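Long-range contacts in encapsidation protein (Bacillus phage phi29, PDB 5HD9), which acts as the ATPase of the viral DNA packaging motor, probably hydrolysing ATP through an ASCE-type P-loop domain to drive DNA into the capsid: residues 117-121 with 154-158; 90-94 with 105-109; 8-14 with 177-181; 29-33 with 65-70. One frame throughout, in Å; residues are numbered along the deposited sequence.

Interaction 1 (117-121 with 154-158); sequences FIREK and SNAVS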
# COMPACT_ATOMS: atom_id res chain seq x y z
N PHE A 117 -4.37 6.52 -3.05
CA PHE A 117 -3.87 7.57 -2.15
C PHE A 117 -4.04 8.98 -2.70
O PHE A 117 -3.85 9.96 -1.98
CB PHE A 117 -2.39 7.33 -1.84
CG PHE A 117 -1.45 7.80 -2.93
CD1 PHE A 117 -1.18 7.00 -4.02
CD2 PHE A 117 -0.83 9.04 -2.84
CE1 PHE A 117 -0.32 7.42 -5.02
CE2 PHE A 117 0.04 9.47 -3.83
CZ PHE A 117 0.30 8.66 -4.92
N ILE A 118 -4.40 9.09 -3.98
CA ILE A 118 -4.69 10.38 -4.58
C ILE A 118 -6.20 10.60 -4.58
O ILE A 118 -6.95 9.75 -5.08
CB ILE A 118 -4.16 10.48 -6.03
CG1 ILE A 118 -2.63 10.37 -6.04
CG2 ILE A 118 -4.59 11.80 -6.67
CD1 ILE A 118 -2.03 10.23 -7.43
N ARG A 119 -6.65 11.71 -4.00
CA ARG A 119 -8.07 12.03 -4.02
C ARG A 119 -8.47 12.23 -5.48
O ARG A 119 -8.20 13.28 -6.07
CB ARG A 119 -8.39 13.26 -3.18
CG ARG A 119 -8.49 12.98 -1.69
CD ARG A 119 -9.65 12.04 -1.35
NE ARG A 119 -10.96 12.66 -1.55
CZ ARG A 119 -12.11 12.01 -1.49
NH1 ARG A 119 -12.13 10.70 -1.26
NH2 ARG A 119 -13.25 12.66 -1.68
N GLU A 120 -9.12 11.22 -6.03
CA GLU A 120 -9.13 10.98 -7.47
C GLU A 120 -10.47 11.30 -8.12
O GLU A 120 -11.43 10.55 -7.91
CB GLU A 120 -8.77 9.51 -7.74
CG GLU A 120 -8.94 9.04 -9.20
CD GLU A 120 -9.16 7.54 -9.34
OE1 GLU A 120 -9.42 6.86 -8.32
OE2 GLU A 120 -9.05 7.03 -10.48
N LYS A 121 -10.58 12.38 -8.89
CA LYS A 121 -9.67 13.53 -8.89
C LYS A 121 -10.46 14.63 -8.21
O LYS A 121 -9.94 15.70 -7.89
CB LYS A 121 -9.26 13.95 -10.32
CG LYS A 121 -9.46 12.89 -11.39
CD LYS A 121 -8.47 11.75 -11.21
CE LYS A 121 -7.18 11.96 -11.99
NZ LYS A 121 -7.27 11.35 -13.34
N SER A 154 -2.28 4.38 -7.00
CA SER A 154 -3.37 5.19 -7.54
C SER A 154 -3.53 4.97 -9.04
O SER A 154 -2.54 4.78 -9.76
CB SER A 154 -3.13 6.68 -7.27
OG SER A 154 -4.14 7.47 -7.87
N ASN A 155 -4.77 4.99 -9.50
CA ASN A 155 -5.06 4.96 -10.93
C ASN A 155 -4.87 6.35 -11.52
O ASN A 155 -4.77 6.51 -12.74
CB ASN A 155 -6.49 4.47 -11.19
CG ASN A 155 -6.78 3.12 -10.55
OD1 ASN A 155 -7.75 2.97 -9.81
ND2 ASN A 155 -5.93 2.13 -10.83
N ALA A 156 -4.81 7.35 -10.65
CA ALA A 156 -4.59 8.72 -11.07
C ALA A 156 -3.10 8.98 -11.26
O ALA A 156 -2.26 8.15 -10.91
CB ALA A 156 -5.16 9.69 -10.06
N VAL A 157 -2.79 10.14 -11.80
CA VAL A 157 -1.40 10.52 -12.02
C VAL A 157 -1.33 12.04 -11.83
O VAL A 157 -0.83 12.79 -12.66
CB VAL A 157 -0.92 10.04 -13.43
CG1 VAL A 157 -1.89 10.48 -14.51
CG2 VAL A 157 0.52 10.47 -13.74
N SER A 158 -1.87 12.48 -10.70
CA SER A 158 -1.70 13.85 -10.24
C SER A 158 -0.29 13.99 -9.68
O SER A 158 -0.00 13.53 -8.58
CB SER A 158 -2.74 14.23 -9.18
OG SER A 158 -2.48 15.51 -8.66
O HOH W 1 -6.12 7.43 -5.95
O HOH W 2 -6.90 4.77 -7.96

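Interaction 2 (90-94 with 105-109); sequences GWAIP and AYPNV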
# COMPACT_ATOMS: atom_id res chain seq x y z
N GLY A 90 -2.45 -9.19 9.42
CA GLY A 90 -2.55 -7.81 8.99
C GLY A 90 -3.75 -7.05 9.50
O GLY A 90 -4.63 -7.61 10.16
N TRP A 91 -3.77 -5.76 9.19
CA TRP A 91 -4.83 -4.85 9.61
C TRP A 91 -5.28 -3.97 8.45
O TRP A 91 -4.47 -3.57 7.61
CB TRP A 91 -4.35 -3.94 10.74
CG TRP A 91 -3.90 -4.64 11.98
CD1 TRP A 91 -4.63 -4.84 13.12
CD2 TRP A 91 -2.62 -5.24 12.21
NE1 TRP A 91 -3.87 -5.52 14.05
CE2 TRP A 91 -2.64 -5.78 13.51
CE3 TRP A 91 -1.46 -5.36 11.44
CZ2 TRP A 91 -1.54 -6.43 14.06
CZ3 TRP A 91 -0.37 -6.02 11.99
CH2 TRP A 91 -0.42 -6.54 13.28
N ALA A 92 -6.57 -3.67 8.41
CA ALA A 92 -7.10 -2.64 7.53
C ALA A 92 -7.36 -1.39 8.37
O ALA A 92 -8.09 -1.45 9.36
CB ALA A 92 -8.38 -3.10 6.85
N ILE A 93 -6.75 -0.27 7.99
CA ILE A 93 -6.83 0.96 8.78
C ILE A 93 -7.33 2.13 7.95
O ILE A 93 -6.75 2.46 6.92
CB ILE A 93 -5.46 1.31 9.39
CG1 ILE A 93 -5.09 0.26 10.45
CG2 ILE A 93 -5.47 2.72 9.99
CD1 ILE A 93 -3.80 0.52 11.19
N PRO A 94 -8.42 2.79 8.40
CA PRO A 94 -8.78 4.06 7.77
C PRO A 94 -7.87 5.15 8.30
O PRO A 94 -7.84 5.36 9.52
CB PRO A 94 -10.24 4.28 8.20
CG PRO A 94 -10.64 3.05 9.01
CD PRO A 94 -9.36 2.44 9.48
N ALA A 105 -1.86 -3.24 19.16
CA ALA A 105 -0.49 -3.70 19.00
C ALA A 105 -0.20 -4.10 17.55
O ALA A 105 -1.05 -4.66 16.87
CB ALA A 105 -0.20 -4.86 19.93
N TYR A 106 1.02 -3.81 17.11
CA TYR A 106 1.48 -4.11 15.76
C TYR A 106 2.89 -4.68 15.83
O TYR A 106 3.87 -3.96 15.64
CB TYR A 106 1.44 -2.85 14.89
CG TYR A 106 0.08 -2.19 14.84
CD1 TYR A 106 -0.91 -2.65 13.98
CD2 TYR A 106 -0.22 -1.12 15.67
CE1 TYR A 106 -2.15 -2.05 13.94
CE2 TYR A 106 -1.47 -0.52 15.64
CZ TYR A 106 -2.43 -0.99 14.77
OH TYR A 106 -3.68 -0.40 14.72
N PRO A 107 3.01 -5.99 16.13
CA PRO A 107 4.30 -6.60 16.49
C PRO A 107 5.37 -6.63 15.40
O PRO A 107 6.53 -6.39 15.73
CB PRO A 107 3.90 -8.03 16.88
CG PRO A 107 2.46 -7.95 17.24
CD PRO A 107 1.90 -6.94 16.30
N ASN A 108 5.01 -6.92 14.16
CA ASN A 108 6.02 -7.19 13.13
C ASN A 108 5.60 -6.77 11.73
O ASN A 108 5.70 -7.55 10.78
CB ASN A 108 6.36 -8.68 13.14
CG ASN A 108 7.62 -9.01 12.35
OD1 ASN A 108 8.54 -8.20 12.27
ND2 ASN A 108 7.66 -10.20 11.76
N VAL A 109 5.16 -5.52 11.60
CA VAL A 109 4.75 -4.99 10.30
C VAL A 109 5.98 -4.60 9.49
O VAL A 109 6.88 -3.94 10.00
CB VAL A 109 3.81 -3.77 10.46
CG1 VAL A 109 3.47 -3.16 9.10
CG2 VAL A 109 2.54 -4.17 11.20

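Interaction 3 (8-14 with 177-181); sequences KMLSYDR and FNVYD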
# COMPACT_ATOMS: atom_id res chain seq x y z
N LYS A 8 11.02 -5.10 -9.82
CA LYS A 8 11.96 -4.01 -10.02
C LYS A 8 11.70 -2.88 -9.04
O LYS A 8 12.63 -2.33 -8.46
CB LYS A 8 11.91 -3.48 -11.46
CG LYS A 8 12.96 -2.41 -11.73
CD LYS A 8 13.35 -2.33 -13.19
CE LYS A 8 14.02 -1.00 -13.52
NZ LYS A 8 14.10 -0.76 -15.00
N MSE A 9 10.43 -2.53 -8.86
CA MSE A 9 10.04 -1.50 -7.90
C MSE A 9 10.53 -1.84 -6.50
O MSE A 9 11.12 -1.00 -5.82
CB MSE A 9 8.52 -1.32 -7.89
CG MSE A 9 8.01 -0.22 -6.95
SE MSE A 9 7.58 -0.88 -5.16
CE MSE A 9 6.03 -1.99 -5.60
N LEU A 10 10.31 -3.08 -6.09
CA LEU A 10 10.70 -3.53 -4.75
C LEU A 10 12.21 -3.58 -4.57
O LEU A 10 12.72 -3.37 -3.47
CB LEU A 10 10.11 -4.92 -4.48
CG LEU A 10 8.59 -4.97 -4.29
CD1 LEU A 10 8.08 -6.40 -4.46
CD2 LEU A 10 8.19 -4.42 -2.94
N SER A 11 12.93 -3.85 -5.66
CA SER A 11 14.38 -3.98 -5.60
C SER A 11 15.06 -2.67 -5.20
O SER A 11 16.18 -2.68 -4.68
CB SER A 11 14.93 -4.46 -6.95
OG SER A 11 14.81 -3.46 -7.94
N TYR A 12 14.40 -1.55 -5.45
CA TYR A 12 14.94 -0.24 -5.06
C TYR A 12 15.05 -0.13 -3.54
O TYR A 12 15.86 0.65 -3.03
CB TYR A 12 14.06 0.89 -5.60
CG TYR A 12 14.33 1.23 -7.05
CD1 TYR A 12 15.31 2.15 -7.39
CD2 TYR A 12 13.59 0.65 -8.07
CE1 TYR A 12 15.56 2.47 -8.70
CE2 TYR A 12 13.83 0.97 -9.39
CZ TYR A 12 14.82 1.88 -9.70
OH TYR A 12 15.07 2.20 -11.01
N ASP A 13 14.23 -0.90 -2.83
CA ASP A 13 14.33 -0.99 -1.38
C ASP A 13 14.09 0.37 -0.71
O ASP A 13 14.71 0.68 0.31
CB ASP A 13 15.71 -1.54 -1.00
CG ASP A 13 15.65 -2.48 0.19
OD1 ASP A 13 14.75 -2.32 1.04
OD2 ASP A 13 16.51 -3.38 0.26
N ARG A 14 13.18 1.17 -1.27
CA ARG A 14 12.86 2.48 -0.70
C ARG A 14 11.74 2.35 0.33
O ARG A 14 10.85 1.52 0.19
CB ARG A 14 12.46 3.47 -1.80
CG ARG A 14 13.54 3.72 -2.86
CD ARG A 14 14.91 3.93 -2.22
NE ARG A 14 15.81 4.73 -3.05
CZ ARG A 14 16.82 4.26 -3.78
NH1 ARG A 14 17.08 2.96 -3.84
NH2 ARG A 14 17.57 5.11 -4.47
N PHE A 177 10.55 5.03 -13.85
CA PHE A 177 11.04 5.17 -12.49
C PHE A 177 11.71 6.52 -12.25
O PHE A 177 12.71 6.86 -12.88
CB PHE A 177 12.03 4.06 -12.15
CG PHE A 177 11.40 2.69 -12.06
CD1 PHE A 177 10.68 2.32 -10.94
CD2 PHE A 177 11.54 1.79 -13.10
CE1 PHE A 177 10.11 1.07 -10.86
CE2 PHE A 177 10.96 0.53 -13.02
CZ PHE A 177 10.25 0.17 -11.90
N ASN A 178 11.13 7.28 -11.33
CA ASN A 178 11.77 8.46 -10.76
C ASN A 178 12.28 8.12 -9.37
O ASN A 178 11.50 7.80 -8.48
CB ASN A 178 10.81 9.64 -10.70
CG ASN A 178 10.62 10.30 -12.05
OD1 ASN A 178 11.28 11.29 -12.36
ND2 ASN A 178 9.73 9.75 -12.87
N VAL A 179 13.60 8.18 -9.20
CA VAL A 179 14.26 7.64 -8.02
C VAL A 179 14.80 8.74 -7.12
O VAL A 179 15.44 9.69 -7.59
CB VAL A 179 15.42 6.70 -8.42
CG1 VAL A 179 16.04 6.05 -7.19
CG2 VAL A 179 14.93 5.64 -9.40
N TYR A 180 14.56 8.60 -5.83
CA TYR A 180 15.06 9.53 -4.82
C TYR A 180 15.70 8.72 -3.70
O TYR A 180 15.61 7.49 -3.70
CB TYR A 180 13.93 10.42 -4.31
CG TYR A 180 13.09 11.00 -5.43
CD1 TYR A 180 12.01 10.29 -5.95
CD2 TYR A 180 13.38 12.25 -5.98
CE1 TYR A 180 11.25 10.80 -6.98
CE2 TYR A 180 12.61 12.77 -7.01
CZ TYR A 180 11.55 12.04 -7.51
OH TYR A 180 10.78 12.55 -8.53
N ASP A 181 16.34 9.39 -2.75
CA ASP A 181 17.11 8.69 -1.73
C ASP A 181 16.24 7.76 -0.87
O ASP A 181 16.62 6.62 -0.62
CB ASP A 181 17.84 9.69 -0.82
CG ASP A 181 19.02 10.35 -1.51
OD1 ASP A 181 19.65 9.71 -2.38
OD2 ASP A 181 19.32 11.52 -1.18

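Interaction 4 (29-33 with 65-70); sequences YAMKV and DVAQEF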
# COMPACT_ATOMS: atom_id res chain seq x y z
N TYR A 29 -3.71 -5.99 -7.07
CA TYR A 29 -3.62 -7.44 -6.93
C TYR A 29 -2.25 -7.87 -6.43
O TYR A 29 -2.13 -8.61 -5.47
CB TYR A 29 -3.93 -8.11 -8.27
CG TYR A 29 -3.88 -9.62 -8.24
CD1 TYR A 29 -2.68 -10.30 -8.41
CD2 TYR A 29 -5.03 -10.37 -8.06
CE1 TYR A 29 -2.63 -11.68 -8.38
CE2 TYR A 29 -4.99 -11.75 -8.04
CZ TYR A 29 -3.79 -12.40 -8.20
OH TYR A 29 -3.76 -13.77 -8.17
N ALA A 30 -1.21 -7.39 -7.11
CA ALA A 30 0.17 -7.72 -6.77
C ALA A 30 0.48 -7.37 -5.32
O ALA A 30 1.22 -8.08 -4.64
CB ALA A 30 1.13 -7.01 -7.70
N MSE A 31 -0.09 -6.26 -4.85
CA MSE A 31 0.21 -5.77 -3.51
C MSE A 31 -0.69 -6.40 -2.45
O MSE A 31 -0.64 -6.02 -1.28
CB MSE A 31 0.10 -4.24 -3.47
CG MSE A 31 1.22 -3.51 -4.22
SE MSE A 31 3.01 -4.06 -3.65
CE MSE A 31 3.41 -5.40 -5.01
N LYS A 32 -1.52 -7.34 -2.88
CA LYS A 32 -2.17 -8.26 -1.94
C LYS A 32 -1.30 -9.51 -1.83
O LYS A 32 -1.01 -9.99 -0.73
CB LYS A 32 -3.59 -8.63 -2.40
CG LYS A 32 -4.64 -7.51 -2.31
CD LYS A 32 -6.03 -8.06 -2.67
CE LYS A 32 -7.16 -7.01 -2.60
NZ LYS A 32 -6.75 -5.66 -2.14
N VAL A 33 -0.85 -10.02 -2.98
CA VAL A 33 -0.03 -11.23 -3.04
C VAL A 33 1.30 -11.08 -2.30
O VAL A 33 1.73 -11.99 -1.60
CB VAL A 33 0.27 -11.63 -4.51
CG1 VAL A 33 1.30 -12.77 -4.58
CG2 VAL A 33 -1.00 -12.03 -5.22
N ASP A 65 -9.71 -11.65 -4.38
CA ASP A 65 -8.83 -11.50 -5.54
C ASP A 65 -7.78 -12.60 -5.60
O ASP A 65 -7.48 -13.14 -6.66
CB ASP A 65 -8.13 -10.14 -5.51
CG ASP A 65 -9.02 -9.01 -5.97
OD1 ASP A 65 -9.96 -9.25 -6.76
OD2 ASP A 65 -8.77 -7.86 -5.54
N VAL A 66 -7.23 -12.94 -4.43
CA VAL A 66 -6.01 -13.73 -4.35
C VAL A 66 -6.21 -15.10 -3.72
O VAL A 66 -5.25 -15.83 -3.48
CB VAL A 66 -4.94 -12.96 -3.54
CG1 VAL A 66 -4.66 -11.62 -4.21
CG2 VAL A 66 -5.42 -12.74 -2.11
N ALA A 67 -7.46 -15.46 -3.45
CA ALA A 67 -7.78 -16.72 -2.79
C ALA A 67 -7.26 -17.92 -3.59
O ALA A 67 -6.85 -18.92 -3.01
CB ALA A 67 -9.28 -16.84 -2.58
N GLN A 68 -7.26 -17.80 -4.91
CA GLN A 68 -6.85 -18.91 -5.76
C GLN A 68 -5.33 -19.10 -5.75
O GLN A 68 -4.82 -20.13 -6.17
CB GLN A 68 -7.34 -18.71 -7.20
CG GLN A 68 -8.76 -18.15 -7.31
CD GLN A 68 -9.79 -18.94 -6.51
OE1 GLN A 68 -9.64 -20.14 -6.30
NE2 GLN A 68 -10.83 -18.25 -6.05
N GLU A 69 -4.60 -18.09 -5.28
CA GLU A 69 -3.14 -18.15 -5.19
C GLU A 69 -2.65 -18.91 -3.97
O GLU A 69 -1.52 -19.39 -3.94
CB GLU A 69 -2.55 -16.75 -5.17
CG GLU A 69 -2.65 -16.01 -6.50
CD GLU A 69 -1.31 -15.80 -7.21
OE1 GLU A 69 -0.25 -16.12 -6.63
OE2 GLU A 69 -1.31 -15.31 -8.35
N PHE A 70 -3.51 -18.99 -2.95
CA PHE A 70 -3.14 -19.61 -1.68
C PHE A 70 -4.22 -20.60 -1.24
O PHE A 70 -4.81 -20.44 -0.18
CB PHE A 70 -2.95 -18.54 -0.60
CG PHE A 70 -1.98 -17.45 -0.99
CD1 PHE A 70 -0.62 -17.61 -0.79
CD2 PHE A 70 -2.44 -16.27 -1.55
CE1 PHE A 70 0.26 -16.61 -1.14
CE2 PHE A 70 -1.56 -15.26 -1.91
CZ PHE A 70 -0.20 -15.43 -1.70

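Interaction 1 (117-121 with 154-158)
Two loops at the C-terminal ends of neighbouring parallel strands, 109-115 and 149-153, meet where Ile118 and Phe117 pack on Ser154. Ile118 is the main apolar contributor. Its CD1 lies 3.5 Å from Ser154 OG. Its other branch, CG2, touches both Ala156 CB (4.0 Å) and Ser158 CB. Ile118 CG1 lies over one face of the Phe117 ring, toward the rim, and Phe117 CE1 is 3.7 Å from Ser154 CB. With chi1 at 176°, Ser154 OG lies beside its carbonyl carbon and accepts the N-H of Ala156 at 2.9 Å, an ST turn. In ASCE ATPases such a strand separates the P-loop and Walker B strands; here 149-153 lies between 16-19, which leads into the probable P-loop, and 109-115, which would then carry Walker B. The two loops probably border the nucleotide site. Asn155 ND2 supports this placing, since it bonds Ala22 O in the P-loop region. Water 1 joins the loops: it donates to Ile118 O at 2.6 Å and also bonds Ser154 OG. Water 2 accepts from Asn155 N at 2.6 Å and donates to Glu120 OE1 at 3.3 Å. The extended Glu120 chain lays its CG against Ala156 CB, and Lys121 CE meets the same methyl.

Interaction 2 (90-94 with 105-109)
Tyr106 OH is hydrogen-bonded to Glu101 O and also lies 3.6 Å from Ile93 CD1. The phenol of Tyr106 and the side chain of Ile93 come at each other from opposite directions. The same ring turns its CD1-CE1 edge onto a face of the Trp91 indole. The pair is T-shaped, edge-to-face. The centroid of the five-membered ring is 4.7 Å from that of Tyr106, and the planes stand at 66°. Tyr106 CD1 sits over the middle of the indole, 3.6 Å from Trp91 CD2. Trp91 gets there with CG anti to the carbonyl carbon (chi1 -59°), which swings the indole off strand 87-94 toward the loop. This loop belongs to the beta-alpha-beta crossover of the sheet. From strand 87-94 the chain runs through helix 98-101 and past strand 45-50 to parallel strand 109-115. The indole touches Gln45 and Ile47 of the strand between. Its six-membered ring meets the rest of 105-109, up to the start of strand 109-115. Trp91 CZ3 meets Val109 CG2 at 3.5 Å. Trp91 CH2 meets Pro107 CD at 3.8 Å. Trp91 CZ2 lies 3.4 Å from Ala105 O. Beyond the indole, Val109 and Tyr106 both rest on Val141 of helix 130-141.

Interaction 3 (8-14 with 177-181)
Tyr12 and Phe177 both place CG anti to the carbonyl carbon (chi1 -81° and -68°), and this brings their rings together obliquely between segment 8-14 and strand 177-179. Tyr12 CE2 lies over one face of Phe177, toward the rim, 3.8 Å from CD1. The extended Lys8 chain crosses the CE2-CZ side of that ring, with CE 3.5 Å from Phe177 CE2. The backbone of selenomethionine Met9 meets the ring: its CA is 3.9 Å from CE1. Val179 crosses Tyr12 at about a right angle, its CG2 closing tightly on CE1 at 3.3 Å. The N-terminal helix and the turn after it cover part of strand 177-179, outermost in the sheet, and Met9 and Tyr12 reach on to Leu184 in strand 183-186. Arg14 makes the polar link. Its NE donates to Tyr180 O at 2.8 Å, nearly straight at 159°, and NH2 reaches the same oxygen at 3.2 Å from above the carbonyl plane, a more bent bond, so the grip is side-on. On its far edge NH1 bonds Tyr12 O at 2.7 Å. Both carbonyl oxygens lie in the guanidinium plane, so three N-H groups fix its rotation, and the positive charge probably polarises the Tyr180 carbonyl.

Interaction 4 (29-33 with 65-70)
This is a side-by-side contact between the helix that follows the P-loop, 26-42, and the loop 65-70, built round the ring of Tyr29 and one methyl of Val66, CG1. Residues 21-28 have the sequence and strand-loop-helix shape of a Walker A motif, which is consistent with the P-loop NTPase family. Tyr29 comes directly after it, on the first turn of the helix. With CG anti to the backbone N (chi1 -180°), Tyr29 extends its ring toward the loop. Val66 CG1 lies over one face, a CH-pi contact with the methyl 4.1 Å from the centroid and 22° off the normal. The backbone of Asp65 meets the ring at its edge, with its O 3.2 Å from Tyr29 CE2. At the far end Tyr29 OH donates to Glu69 OE2 at 2.9 Å. The carboxylate is met on its anti side, 27° out of its plane. This bond ties the phenol to the loop. Val66 CG1 also touches the helix itself, 3.7 Å from Lys32 CB and 3.8 Å from Val33 CG2. Lys32 runs past Asp65, but NZ stays 4.5 Å from OD2, too far for a salt bridge, although the opposite charges probably attract weakly. Further along, Val66 and Phe70 both touch Ile36, and Phe70 extends to Ile40, so the loop follows the helix over several turns. Phe70 turns the edge of its ring to the helix backbone, with CZ 3.9 Å from Val33 O.

In the fold
The four contacts lie around one ASCE-type core, a mixed sheet whose central strands are parallel. Interaction 4 lies on the helix after the probable P-loop, and interaction 1 on loops beside that P-loop. Their centres are about 23 Å apart, yet both reach it: Val157 and Tyr29 touch its residues. Interaction 2 lies across the centre of the chain from interaction 1, about 24 Å between centres, where strand 87-94 leads into the crossover. Interaction 3 joins the two ends of the domain, so the other three are nested in the loop it closes. Interactions 3 and 4 touch directly through two selenomethionines, Met9 CE lying 4.1 Å from Met31 SE.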